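Local atomic coordinates of glycerol dehydratase (Clostridium butyricum, PDB entry 1R9D), a protein that dehydrates glycerol without the help of vitamin B12, probably through a glycyl radical, as in other members of the pyruvate formate-lyase-like family. Residues A[37-42]-A[124-129]; A[49-54]-A[275-280]; A[160-165]-A[511-516]. All coordinates share one frame; numbering follows the deposited sequence.

Interaction 1 (A[37-42]-A[124-129]); sequences ESFKQT and EYWNGK
Phe39 presents one face of its ring to the indole of Trp126, and the two meet edge-to-face. The outer corner of the indole, CH2, stands over the middle of the phenyl ring, with Trp126 CH2 3.5 Å from Phe39 CD2. The centroids of the phenyl ring and the six-membered ring of Trp126 lie 4.8 Å apart with the planes inclined at 50°, a tilted version of the T-shaped pair. Because Trp126 CG lies anti to the carbonyl carbon (chi1 -65°), the indole is carried beside the backbone N, and its benzo end reaches the phenyl ring at about a right angle to the Phe39 side chain.

Tyr125 reaches the root of Phe39, its CE2 3.9 Å from Phe39 CB, while the hydroxyl comes to the edge of the phenyl ring, near its plane. Lys40 runs past the tyrosine ring in the opposite direction: its CG makes an off-centre CH-pi contact 4.2 Å from the Tyr125 centroid, and its CE lies 3.9 Å from Tyr125 CD1. Extended beyond CG, the lysine thus lays its aliphatic part along the tyrosine and carries NZ on to a salt bridge with Asp121. The polar ends of both aromatic residues are also anchored, Tyr125 OH by Glu43 and Trp126 NE1 by Thr36. Behind the tyrosine, a type II turn from Trp126 to Lys129 brings Lys129 CD over one face of the ring, and Lys129 NZ donates a weak hydrogen bond of 3.2 Å to Tyr125 O.

The contact joins the C-terminal ends of helices 30-40 and 113-125 near the edge of the subunit; helix 47-61 adjoins it, with Ala54 against Phe39 and Arg50 against Tyr125.

Interaction 2 (A[49-54]-A[275-280]); sequences LRRALA and NIESNG
Arg51 reaches across to the backbone of Glu277 with one direct polar contact. Its NH2 donates a weak hydrogen bond to Glu277 O, 2.8 Å long but bent to 122° at the hydrogen. The carbonyl oxygen lies at the edge of the guanidinium, near its plane. The arginine is bent at both chi2 and chi3, which curls the guanidinium round toward the end of the other helix.

A water supplies the second kind of link. It donates to Glu277 OE2 at 2.7 Å, accepts from Arg51 NE at 3.2 Å and donates weakly to Arg51 O, so that it ties the arginine's side chain and backbone to the carboxylate. Both segments belong to the helix-rich part of the pyruvate formate-lyase-like region, where helices 30-40, 197-230 and 520-524 pack around them: 49-54 lies within helix 47-61, whereas 275-280 closes helix 260-277 and leads into a loop at Ser278.

The charges are related at longer range. Arg51 NH2 and Glu277 OE2 are 5.1 Å apart, with the guanidinium and carboxylate planes turned 45° from each other; Arg51 NH1 instead forms a salt bridge with Glu88, and the two carboxylate oxygens of Glu277 accept from the backbone N of Leu522 and Phe521.

The remaining contact is van der Waals, Glu277 CG lying 3.8 Å from Arg51 NH2, while Pro520 touches both side chains.

Interaction 3 (A[160-165]-A[511-516]); sequences NGVGHV and IAHAER
A buried CH-pi contact between Val162 and His513 joins the loop after helix 155-159 to the last turns of the long helix 484-516. Val162 CG2 sits almost exactly above the centre of the imidazole, 3.8 Å from the His513 ring centroid and only 4° off the ring normal. With CG1 anti to the backbone N (chi1 178°), CG2 becomes the branch directed at the ring.

At the edge of the same imidazole, near its plane, lies the backbone oxygen of Asn160, with Asn160 O 3.8 Å from His513 CE1. The ring is thus approached over a face and at an edge by residues two apart in the loop, while His513 NE2 is hydrogen-bonded to Tyr157 O in helix 155-159. In this pyruvate formate-lyase-like region the contact sets a helix end against the irregular chain that leads on to the bound glycerol.

Farther along the loop, His164 ND1 donates to Val162 O at 2.9 Å. The carbonyl oxygen lies in the imidazole plane of His164, and the bond is fairly straight at 161°. The opposite ring nitrogen, His164 NE2, is hydrogen-bonded to glycerol O2.

Interactions 2 and 3 are the closer neighbours, with centres about 11 Å apart: Asn279 ND2 to Asn160 OD1 and Asn279 OD1 to Gly161 N, each 2.8 Å, are probable hydrogen bonds between their segments. Interaction 1 lies about 14 Å from interaction 2 and 18 Å from interaction 3, centre to centre. It adjoins interaction 2 where helices 30-40 and 47-61 pack together, and reaches interaction 3 through a probable hydrogen bond of 3.0 Å between Gly128 O and Arg516 NH1. Interactions 1 and 3 also touch the second subunit. Interaction 3 lies nearest the chain centre, with the Val162 side chain about 10 Å from the bound glycerol.

Interaction 1 (A[37-42]-A[124-129])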
ATOM      1  N   GLU A  37      -9.141 -11.740  16.701  1.00 31.80           N
ATOM      2  CA  GLU A  37     -10.544 -11.927  16.359  1.00 33.07           C
ATOM      3  C   GLU A  37     -11.019 -10.827  15.408  1.00 31.90           C
ATOM      4  O   GLU A  37     -11.730 -11.098  14.440  1.00 32.34           O
ATOM      5  CB  GLU A  37     -11.389 -11.929  17.639  1.00 35.08           C
ATOM      6  CG  GLU A  37     -12.880 -11.734  17.423  1.00 40.23           C
ATOM      7  CD  GLU A  37     -13.690 -11.982  18.686  1.00 42.98           C
ATOM      8  OE1 GLU A  37     -13.300 -11.473  19.762  1.00 43.55           O
ATOM      9  OE2 GLU A  37     -14.724 -12.682  18.599  1.00 45.75           O
ATOM     10  N   SER A  38     -10.619  -9.589  15.683  1.00 30.78           N
ATOM     11  CA  SER A  38     -11.016  -8.466  14.842  1.00 29.90           C
ATOM     12  C   SER A  38     -10.434  -8.574  13.436  1.00 29.57           C
ATOM     13  O   SER A  38     -11.161  -8.448  12.452  1.00 28.99           O
ATOM     14  CB  SER A  38     -10.589  -7.141  15.478  1.00 29.43           C
ATOM     15  OG  SER A  38     -11.018  -6.039  14.691  1.00 29.09           O
ATOM     16  N   PHE A  39      -9.129  -8.812  13.336  1.00 28.53           N
ATOM     17  CA  PHE A  39      -8.490  -8.925  12.025  1.00 28.72           C
ATOM     18  C   PHE A  39      -9.090 -10.030  11.153  1.00 29.00           C
ATOM     19  O   PHE A  39      -9.150  -9.904   9.929  1.00 27.25           O
ATOM     20  CB  PHE A  39      -6.983  -9.143  12.178  1.00 27.78           C
ATOM     21  CG  PHE A  39      -6.175  -7.873  12.105  1.00 27.82           C
ATOM     22  CD1 PHE A  39      -6.360  -6.860  13.038  1.00 28.31           C
ATOM     23  CD2 PHE A  39      -5.246  -7.682  11.083  1.00 27.65           C
ATOM     24  CE1 PHE A  39      -5.631  -5.667  12.957  1.00 29.52           C
ATOM     25  CE2 PHE A  39      -4.514  -6.498  10.990  1.00 27.62           C
ATOM     26  CZ  PHE A  39      -4.709  -5.489  11.928  1.00 27.77           C
ATOM     27  N   LYS A  40      -9.535 -11.114  11.779  1.00 29.42           N
ATOM     28  CA  LYS A  40     -10.133 -12.213  11.034  1.00 30.08           C
ATOM     29  C   LYS A  40     -11.429 -11.769  10.362  1.00 30.79           C
ATOM     30  O   LYS A  40     -11.856 -12.366   9.374  1.00 32.09           O
ATOM     31  CB  LYS A  40     -10.420 -13.396  11.962  1.00 30.48           C
ATOM     32  CG  LYS A  40      -9.188 -14.191  12.352  1.00 31.95           C
ATOM     33  CD  LYS A  40      -9.557 -15.381  13.233  1.00 32.78           C
ATOM     34  CE  LYS A  40      -8.324 -16.202  13.579  1.00 33.52           C
ATOM     35  NZ  LYS A  40      -8.643 -17.326  14.504  1.00 34.61           N
ATOM     36  N   GLN A  41     -12.039 -10.717  10.895  1.00 31.01           N
ATOM     37  CA  GLN A  41     -13.297 -10.199  10.362  1.00 32.06           C
ATOM     38  C   GLN A  41     -13.159  -8.971   9.466  1.00 31.77           C
ATOM     39  O   GLN A  41     -14.160  -8.475   8.940  1.00 30.73           O
ATOM     40  CB  GLN A  41     -14.245  -9.856  11.514  1.00 34.25           C
ATOM     41  CG  GLN A  41     -14.674 -11.051  12.336  1.00 38.07           C
ATOM     42  CD  GLN A  41     -15.361 -12.098  11.489  1.00 40.61           C
ATOM     43  OE1 GLN A  41     -16.365 -11.816  10.832  1.00 42.57           O
ATOM     44  NE2 GLN A  41     -14.823 -13.313  11.494  1.00 42.01           N
ATOM     45  N   THR A  42     -11.935  -8.481   9.282  1.00 29.80           N
ATOM     46  CA  THR A  42     -11.728  -7.289   8.466  1.00 29.23           C
ATOM     47  C   THR A  42     -10.724  -7.467   7.325  1.00 29.20           C
ATOM     48  O   THR A  42     -10.124  -6.493   6.872  1.00 28.35           O
ATOM     49  CB  THR A  42     -11.255  -6.111   9.347  1.00 30.32           C
ATOM     50  OG1 THR A  42     -10.011  -6.452   9.969  1.00 29.98           O
ATOM     51  CG2 THR A  42     -12.279  -5.808  10.437  1.00 30.60           C
ATOM     52  N   GLU A 124      -0.627 -18.855  15.116  1.00 31.48           N
ATOM     53  CA  GLU A 124      -1.049 -19.432  13.846  1.00 32.20           C
ATOM     54  C   GLU A 124      -1.613 -18.391  12.882  1.00 30.21           C
ATOM     55  O   GLU A 124      -1.246 -18.364  11.710  1.00 30.76           O
ATOM     56  CB  GLU A 124      -2.095 -20.525  14.082  1.00 35.09           C
ATOM     57  CG  GLU A 124      -2.481 -21.289  12.829  1.00 39.93           C
ATOM     58  CD  GLU A 124      -3.558 -22.329  13.092  1.00 43.85           C
ATOM     59  OE1 GLU A 124      -3.373 -23.162  14.008  1.00 46.04           O
ATOM     60  OE2 GLU A 124      -4.587 -22.315  12.380  1.00 45.69           O
ATOM     61  N   TYR A 125      -2.498 -17.528  13.366  1.00 29.51           N
ATOM     62  CA  TYR A 125      -3.084 -16.521  12.490  1.00 30.07           C
ATOM     63  C   TYR A 125      -2.086 -15.500  11.956  1.00 30.07           C
ATOM     64  O   TYR A 125      -2.042 -15.240  10.755  1.00 30.00           O
ATOM     65  CB  TYR A 125      -4.201 -15.746  13.188  1.00 30.30           C
ATOM     66  CG  TYR A 125      -4.732 -14.623  12.313  1.00 32.23           C
ATOM     67  CD1 TYR A 125      -5.566 -14.895  11.228  1.00 31.93           C
ATOM     68  CD2 TYR A 125      -4.327 -13.303  12.514  1.00 32.38           C
ATOM     69  CE1 TYR A 125      -5.982 -13.885  10.365  1.00 33.03           C
ATOM     70  CE2 TYR A 125      -4.736 -12.280  11.653  1.00 33.18           C
ATOM     71  CZ  TYR A 125      -5.562 -12.582  10.580  1.00 33.92           C
ATOM     72  OH  TYR A 125      -5.955 -11.585   9.716  1.00 33.66           O
ATOM     73  N   TRP A 126      -1.292 -14.919  12.851  1.00 29.67           N
ATOM     74  CA  TRP A 126      -0.346 -13.880  12.452  1.00 29.42           C
ATOM     75  C   TRP A 126       0.893 -14.297  11.684  1.00 30.47           C
ATOM     76  O   TRP A 126       1.724 -13.458  11.342  1.00 30.34           O
ATOM     77  CB  TRP A 126       0.065 -13.061  13.671  1.00 27.45           C
ATOM     78  CG  TRP A 126      -1.069 -12.294  14.259  1.00 26.42           C
ATOM     79  CD1 TRP A 126      -1.898 -12.695  15.267  1.00 24.89           C
ATOM     80  CD2 TRP A 126      -1.529 -11.000  13.850  1.00 25.49           C
ATOM     81  NE1 TRP A 126      -2.843 -11.731  15.512  1.00 24.63           N
ATOM     82  CE2 TRP A 126      -2.641 -10.680  14.656  1.00 25.33           C
ATOM     83  CE3 TRP A 126      -1.107 -10.079  12.878  1.00 26.46           C
ATOM     84  CZ2 TRP A 126      -3.345  -9.474  14.524  1.00 24.95           C
ATOM     85  CZ3 TRP A 126      -1.806  -8.879  12.745  1.00 25.55           C
ATOM     86  CH2 TRP A 126      -2.912  -8.588  13.564  1.00 25.50           C
ATOM     87  N   ASN A 127       1.022 -15.584  11.392  1.00 30.73           N
ATOM     88  CA  ASN A 127       2.179 -16.049  10.650  1.00 31.63           C
ATOM     89  C   ASN A 127       2.279 -15.359   9.287  1.00 31.81           C
ATOM     90  O   ASN A 127       1.392 -15.496   8.439  1.00 31.98           O
ATOM     91  CB  ASN A 127       2.114 -17.566  10.461  1.00 33.27           C
ATOM     92  CG  ASN A 127       3.293 -18.099   9.682  1.00 35.55           C
ATOM     93  OD1 ASN A 127       4.443 -17.796   9.992  1.00 35.90           O
ATOM     94  ND2 ASN A 127       3.014 -18.904   8.662  1.00 37.67           N
ATOM     95  N   GLY A 128       3.365 -14.613   9.093  1.00 30.81           N
ATOM     96  CA  GLY A 128       3.593 -13.908   7.844  1.00 29.25           C
ATOM     97  C   GLY A 128       2.830 -12.603   7.688  1.00 28.65           C
ATOM     98  O   GLY A 128       2.969 -11.926   6.673  1.00 29.05           O
ATOM     99  N   LYS A 129       2.054 -12.222   8.695  1.00 27.12           N
ATOM    100  CA  LYS A 129       1.244 -11.009   8.605  1.00 27.88           C
ATOM    101  C   LYS A 129       1.667  -9.846   9.495  1.00 26.99           C
ATOM    102  O   LYS A 129       0.944  -8.854   9.605  1.00 27.44           O
ATOM    103  CB  LYS A 129      -0.213 -11.367   8.905  1.00 29.67           C
ATOM    104  CG  LYS A 129      -0.730 -12.509   8.044  1.00 31.18           C
ATOM    105  CD  LYS A 129      -2.127 -12.931   8.455  1.00 34.87           C
ATOM    106  CE  LYS A 129      -2.570 -14.161   7.674  1.00 37.19           C
ATOM    107  NZ  LYS A 129      -3.846 -14.714   8.210  1.00 39.42           N
TER

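Interaction 2 (A[49-54]-A[275-280])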
ATOM      1  N   LEU A  49      -8.313   1.105   8.338  1.00 25.90           N
ATOM      2  CA  LEU A  49      -9.621   0.789   8.898  1.00 27.38           C
ATOM      3  C   LEU A  49      -9.522  -0.472   9.762  1.00 27.16           C
ATOM      4  O   LEU A  49     -10.205  -0.587  10.778  1.00 28.01           O
ATOM      5  CB  LEU A  49     -10.634   0.615   7.760  1.00 29.56           C
ATOM      6  CG  LEU A  49     -12.051   1.172   7.940  1.00 33.92           C
ATOM      7  CD1 LEU A  49     -12.025   2.561   8.560  1.00 33.55           C
ATOM      8  CD2 LEU A  49     -12.726   1.231   6.575  1.00 34.63           C
ATOM      9  N   ARG A  50      -8.668  -1.413   9.369  1.00 27.12           N
ATOM     10  CA  ARG A  50      -8.478  -2.629  10.156  1.00 27.05           C
ATOM     11  C   ARG A  50      -7.936  -2.246  11.533  1.00 26.76           C
ATOM     12  O   ARG A  50      -8.329  -2.816  12.552  1.00 25.55           O
ATOM     13  CB  ARG A  50      -7.494  -3.578   9.467  1.00 28.04           C
ATOM     14  CG  ARG A  50      -8.066  -4.281   8.248  1.00 29.75           C
ATOM     15  CD  ARG A  50      -7.899  -5.791   8.368  1.00 33.10           C
ATOM     16  NE  ARG A  50      -6.678  -6.261   7.742  1.00 35.43           N
ATOM     17  CZ  ARG A  50      -6.264  -7.522   7.751  1.00 33.69           C
ATOM     18  NH1 ARG A  50      -6.970  -8.464   8.363  1.00 34.27           N
ATOM     19  NH2 ARG A  50      -5.149  -7.841   7.121  1.00 33.88           N
ATOM     20  N   ARG A  51      -7.031  -1.271  11.550  1.00 26.72           N
ATOM     21  CA  ARG A  51      -6.436  -0.802  12.796  1.00 26.91           C
ATOM     22  C   ARG A  51      -7.472  -0.097  13.676  1.00 26.57           C
ATOM     23  O   ARG A  51      -7.466  -0.248  14.898  1.00 26.32           O
ATOM     24  CB  ARG A  51      -5.275   0.157  12.502  1.00 26.39           C
ATOM     25  CG  ARG A  51      -4.041  -0.488  11.864  1.00 28.41           C
ATOM     26  CD  ARG A  51      -3.395  -1.518  12.791  1.00 29.64           C
ATOM     27  NE  ARG A  51      -3.247  -0.991  14.146  1.00 28.81           N
ATOM     28  CZ  ARG A  51      -2.643  -1.630  15.144  1.00 29.48           C
ATOM     29  NH1 ARG A  51      -2.115  -2.832  14.949  1.00 27.65           N
ATOM     30  NH2 ARG A  51      -2.591  -1.072  16.345  1.00 29.51           N
ATOM     31  N   ALA A  52      -8.355   0.684  13.057  1.00 25.88           N
ATOM     32  CA  ALA A  52      -9.384   1.398  13.807  1.00 26.15           C
ATOM     33  C   ALA A  52     -10.401   0.420  14.398  1.00 26.64           C
ATOM     34  O   ALA A  52     -10.754   0.514  15.574  1.00 26.19           O
ATOM     35  CB  ALA A  52     -10.092   2.406  12.904  1.00 26.15           C
ATOM     36  N   LEU A  53     -10.863  -0.518  13.577  1.00 27.01           N
ATOM     37  CA  LEU A  53     -11.844  -1.513  14.018  1.00 27.23           C
ATOM     38  C   LEU A  53     -11.269  -2.453  15.074  1.00 27.97           C
ATOM     39  O   LEU A  53     -11.999  -2.956  15.930  1.00 26.91           O
ATOM     40  CB  LEU A  53     -12.348  -2.317  12.816  1.00 27.07           C
ATOM     41  CG  LEU A  53     -13.136  -1.492  11.793  1.00 28.05           C
ATOM     42  CD1 LEU A  53     -13.325  -2.283  10.513  1.00 28.28           C
ATOM     43  CD2 LEU A  53     -14.480  -1.093  12.390  1.00 29.07           C
ATOM     44  N   ALA A  54      -9.960  -2.690  15.015  1.00 27.60           N
ATOM     45  CA  ALA A  54      -9.302  -3.555  15.986  1.00 27.19           C
ATOM     46  C   ALA A  54      -9.241  -2.837  17.331  1.00 27.25           C
ATOM     47  O   ALA A  54      -9.532  -3.426  18.374  1.00 26.46           O
ATOM     48  CB  ALA A  54      -7.898  -3.916  15.512  1.00 27.49           C
ATOM     49  N   ASN A 275      -1.200   3.377  24.789  1.00 24.03           N
ATOM     50  CA  ASN A 275      -0.518   2.138  25.149  1.00 24.52           C
ATOM     51  C   ASN A 275      -1.319   0.863  24.873  1.00 25.33           C
ATOM     52  O   ASN A 275      -0.819  -0.249  25.068  1.00 24.89           O
ATOM     53  CB  ASN A 275      -0.110   2.196  26.627  1.00 25.40           C
ATOM     54  CG  ASN A 275       1.125   3.053  26.859  1.00 26.04           C
ATOM     55  OD1 ASN A 275       2.248   2.569  26.754  1.00 27.83           O
ATOM     56  ND2 ASN A 275       0.921   4.332  27.158  1.00 25.54           N
ATOM     57  N   ILE A 276      -2.566   1.023  24.438  1.00 26.28           N
ATOM     58  CA  ILE A 276      -3.408  -0.120  24.101  1.00 26.38           C
ATOM     59  C   ILE A 276      -3.349  -0.302  22.581  1.00 24.82           C
ATOM     60  O   ILE A 276      -3.323  -1.418  22.073  1.00 23.81           O
ATOM     61  CB  ILE A 276      -4.872   0.100  24.549  1.00 26.80           C
ATOM     62  CG1 ILE A 276      -4.928   0.213  26.074  1.00 27.85           C
ATOM     63  CG2 ILE A 276      -5.747  -1.057  24.067  1.00 27.84           C
ATOM     64  CD1 ILE A 276      -6.327   0.434  26.634  1.00 28.38           C
ATOM     65  N   GLU A 277      -3.301   0.810  21.857  1.00 25.40           N
ATOM     66  CA  GLU A 277      -3.227   0.751  20.403  1.00 25.64           C
ATOM     67  C   GLU A 277      -1.897   0.156  19.947  1.00 25.23           C
ATOM     68  O   GLU A 277      -1.851  -0.648  19.016  1.00 25.19           O
ATOM     69  CB  GLU A 277      -3.399   2.152  19.800  1.00 26.20           C
ATOM     70  CG  GLU A 277      -3.233   2.185  18.286  1.00 27.95           C
ATOM     71  CD  GLU A 277      -3.508   3.559  17.689  1.00 30.46           C
ATOM     72  OE1 GLU A 277      -2.855   4.536  18.112  1.00 29.80           O
ATOM     73  OE2 GLU A 277      -4.378   3.657  16.793  1.00 30.15           O
ATOM     74  N   SER A 278      -0.813   0.548  20.610  1.00 25.00           N
ATOM     75  CA  SER A 278       0.514   0.058  20.249  1.00 24.54           C
ATOM     76  C   SER A 278       1.399  -0.022  21.483  1.00 23.05           C
ATOM     77  O   SER A 278       1.147   0.662  22.471  1.00 23.69           O
ATOM     78  CB  SER A 278       1.157   1.002  19.222  1.00 25.78           C
ATOM     79  OG  SER A 278       2.498   0.626  18.949  1.00 25.10           O
ATOM     80  N   ASN A 279       2.437  -0.852  21.423  1.00 23.46           N
ATOM     81  CA  ASN A 279       3.338  -0.989  22.560  1.00 22.63           C
ATOM     82  C   ASN A 279       4.683  -0.300  22.356  1.00 23.40           C
ATOM     83  O   ASN A 279       5.661  -0.630  23.017  1.00 22.94           O
ATOM     84  CB  ASN A 279       3.548  -2.468  22.925  1.00 22.55           C
ATOM     85  CG  ASN A 279       4.352  -3.231  21.896  1.00 23.25           C
ATOM     86  OD1 ASN A 279       4.502  -2.805  20.752  1.00 22.55           O
ATOM     87  ND2 ASN A 279       4.870  -4.389  22.303  1.00 23.66           N
ATOM     88  N   GLY A 280       4.746   0.652  21.430  1.00 23.48           N
ATOM     89  CA  GLY A 280       6.000   1.366  21.274  1.00 22.74           C
ATOM     90  C   GLY A 280       6.178   2.070  22.608  1.00 24.17           C
ATOM     91  O   GLY A 280       5.190   2.543  23.184  1.00 24.02           O
TER
HETATM   92  O   HOH W   1      -4.899   1.138  15.841  1.00 30.86           O

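Interaction 3 (A[160-165]-A[511-516])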
ATOM      1  N   ASN A 160       8.613  -4.676  17.982  1.00 25.31           N
ATOM      2  CA  ASN A 160       7.462  -4.047  18.610  1.00 24.97           C
ATOM      3  C   ASN A 160       7.086  -2.702  18.005  1.00 25.02           C
ATOM      4  O   ASN A 160       7.636  -2.294  16.977  1.00 24.73           O
ATOM      5  CB  ASN A 160       7.727  -3.910  20.112  1.00 26.12           C
ATOM      6  CG  ASN A 160       7.835  -5.259  20.805  1.00 26.89           C
ATOM      7  OD1 ASN A 160       6.822  -5.912  21.077  1.00 27.69           O
ATOM      8  ND2 ASN A 160       9.064  -5.695  21.072  1.00 26.62           N
ATOM      9  N   GLY A 161       6.144  -2.021  18.650  1.00 24.29           N
ATOM     10  CA  GLY A 161       5.677  -0.736  18.164  1.00 24.68           C
ATOM     11  C   GLY A 161       6.727   0.357  18.175  1.00 24.17           C
ATOM     12  O   GLY A 161       7.810   0.189  18.739  1.00 23.54           O
ATOM     13  N   VAL A 162       6.399   1.485  17.552  1.00 23.60           N
ATOM     14  CA  VAL A 162       7.315   2.620  17.475  1.00 22.57           C
ATOM     15  C   VAL A 162       7.271   3.499  18.727  1.00 22.49           C
ATOM     16  O   VAL A 162       8.224   3.528  19.511  1.00 22.51           O
ATOM     17  CB  VAL A 162       7.001   3.485  16.231  1.00 22.25           C
ATOM     18  CG1 VAL A 162       7.928   4.711  16.185  1.00 22.35           C
ATOM     19  CG2 VAL A 162       7.155   2.643  14.973  1.00 23.84           C
ATOM     20  N   GLY A 163       6.164   4.206  18.925  1.00 22.16           N
ATOM     21  CA  GLY A 163       6.061   5.075  20.083  1.00 22.59           C
ATOM     22  C   GLY A 163       6.988   6.271  19.933  1.00 23.01           C
ATOM     23  O   GLY A 163       6.994   6.920  18.883  1.00 22.81           O
ATOM     24  N   HIS A 164       7.762   6.559  20.979  1.00 22.60           N
ATOM     25  CA  HIS A 164       8.706   7.684  20.996  1.00 23.09           C
ATOM     26  C   HIS A 164       8.050   8.963  20.519  1.00 23.40           C
ATOM     27  O   HIS A 164       8.443   9.557  19.505  1.00 22.99           O
ATOM     28  CB  HIS A 164       9.932   7.361  20.139  1.00 22.53           C
ATOM     29  CG  HIS A 164      10.783   6.279  20.721  1.00 24.13           C
ATOM     30  ND1 HIS A 164      10.354   4.973  20.823  1.00 24.68           N
ATOM     31  CD2 HIS A 164      11.993   6.328  21.328  1.00 23.77           C
ATOM     32  CE1 HIS A 164      11.262   4.264  21.471  1.00 23.98           C
ATOM     33  NE2 HIS A 164      12.265   5.063  21.788  1.00 24.06           N
ATOM     34  N   VAL A 165       7.065   9.405  21.285  1.00 22.16           N
ATOM     35  CA  VAL A 165       6.307  10.581  20.910  1.00 22.98           C
ATOM     36  C   VAL A 165       5.595  11.204  22.102  1.00 22.71           C
ATOM     37  O   VAL A 165       5.268  10.520  23.073  1.00 22.31           O
ATOM     38  CB  VAL A 165       5.255  10.170  19.839  1.00 23.16           C
ATOM     39  CG1 VAL A 165       4.345   9.089  20.418  1.00 24.40           C
ATOM     40  CG2 VAL A 165       4.429  11.367  19.387  1.00 24.54           C
ATOM     41  N   ILE A 511       8.748   1.610   6.248  1.00 23.58           N
ATOM     42  CA  ILE A 511       7.777   1.297   5.204  1.00 24.24           C
ATOM     43  C   ILE A 511       6.796   0.227   5.682  1.00 24.79           C
ATOM     44  O   ILE A 511       5.601   0.312   5.406  1.00 24.59           O
ATOM     45  CB  ILE A 511       8.487   0.809   3.915  1.00 24.47           C
ATOM     46  CG1 ILE A 511       9.233   1.978   3.264  1.00 25.45           C
ATOM     47  CG2 ILE A 511       7.468   0.236   2.930  1.00 26.91           C
ATOM     48  CD1 ILE A 511      10.145   1.569   2.113  1.00 25.91           C
ATOM     49  N   ALA A 512       7.296  -0.766   6.415  1.00 24.07           N
ATOM     50  CA  ALA A 512       6.444  -1.849   6.910  1.00 23.50           C
ATOM     51  C   ALA A 512       5.366  -1.369   7.878  1.00 23.67           C
ATOM     52  O   ALA A 512       4.216  -1.808   7.792  1.00 24.06           O
ATOM     53  CB  ALA A 512       7.297  -2.938   7.568  1.00 23.44           C
ATOM     54  N   HIS A 513       5.728  -0.482   8.800  1.00 22.99           N
ATOM     55  CA  HIS A 513       4.762   0.053   9.753  1.00 23.28           C
ATOM     56  C   HIS A 513       3.681   0.844   9.035  1.00 24.13           C
ATOM     57  O   HIS A 513       2.511   0.795   9.413  1.00 24.82           O
ATOM     58  CB  HIS A 513       5.454   0.947  10.785  1.00 24.63           C
ATOM     59  CG  HIS A 513       6.033   0.191  11.940  1.00 25.77           C
ATOM     60  ND1 HIS A 513       5.262  -0.262  12.990  1.00 27.16           N
ATOM     61  CD2 HIS A 513       7.296  -0.224  12.194  1.00 26.34           C
ATOM     62  CE1 HIS A 513       6.027  -0.924  13.841  1.00 27.18           C
ATOM     63  NE2 HIS A 513       7.265  -0.915  13.381  1.00 26.53           N
ATOM     64  N   ALA A 514       4.070   1.576   7.998  1.00 23.81           N
ATOM     65  CA  ALA A 514       3.106   2.365   7.241  1.00 25.17           C
ATOM     66  C   ALA A 514       2.147   1.467   6.466  1.00 25.82           C
ATOM     67  O   ALA A 514       0.950   1.753   6.367  1.00 26.17           O
ATOM     68  CB  ALA A 514       3.833   3.296   6.275  1.00 25.05           C
ATOM     69  N   GLU A 515       2.677   0.373   5.931  1.00 25.88           N
ATOM     70  CA  GLU A 515       1.880  -0.552   5.133  1.00 27.17           C
ATOM     71  C   GLU A 515       0.958  -1.445   5.952  1.00 26.53           C
ATOM     72  O   GLU A 515      -0.169  -1.719   5.538  1.00 25.71           O
ATOM     73  CB  GLU A 515       2.807  -1.426   4.277  1.00 29.42           C
ATOM     74  CG  GLU A 515       2.105  -2.251   3.208  1.00 34.08           C
ATOM     75  CD  GLU A 515       3.083  -2.875   2.218  1.00 36.88           C
ATOM     76  OE1 GLU A 515       4.105  -2.221   1.901  1.00 36.05           O
ATOM     77  OE2 GLU A 515       2.824  -4.010   1.747  1.00 36.77           O
ATOM     78  N   ARG A 516       1.422  -1.887   7.117  1.00 24.95           N
ATOM     79  CA  ARG A 516       0.616  -2.785   7.937  1.00 26.21           C
ATOM     80  C   ARG A 516       0.113  -2.281   9.283  1.00 25.91           C
ATOM     81  O   ARG A 516      -0.840  -2.844   9.829  1.00 27.16           O
ATOM     82  CB  ARG A 516       1.367  -4.103   8.131  1.00 25.42           C
ATOM     83  CG  ARG A 516       1.495  -4.895   6.840  1.00 26.35           C
ATOM     84  CD  ARG A 516       2.152  -6.253   7.038  1.00 24.57           C
ATOM     85  NE  ARG A 516       2.130  -7.015   5.791  1.00 26.51           N
ATOM     86  CZ  ARG A 516       2.573  -8.261   5.655  1.00 26.10           C
ATOM     87  NH1 ARG A 516       3.087  -8.906   6.696  1.00 27.51           N
ATOM     88  NH2 ARG A 516       2.493  -8.865   4.476  1.00 26.88           N
TER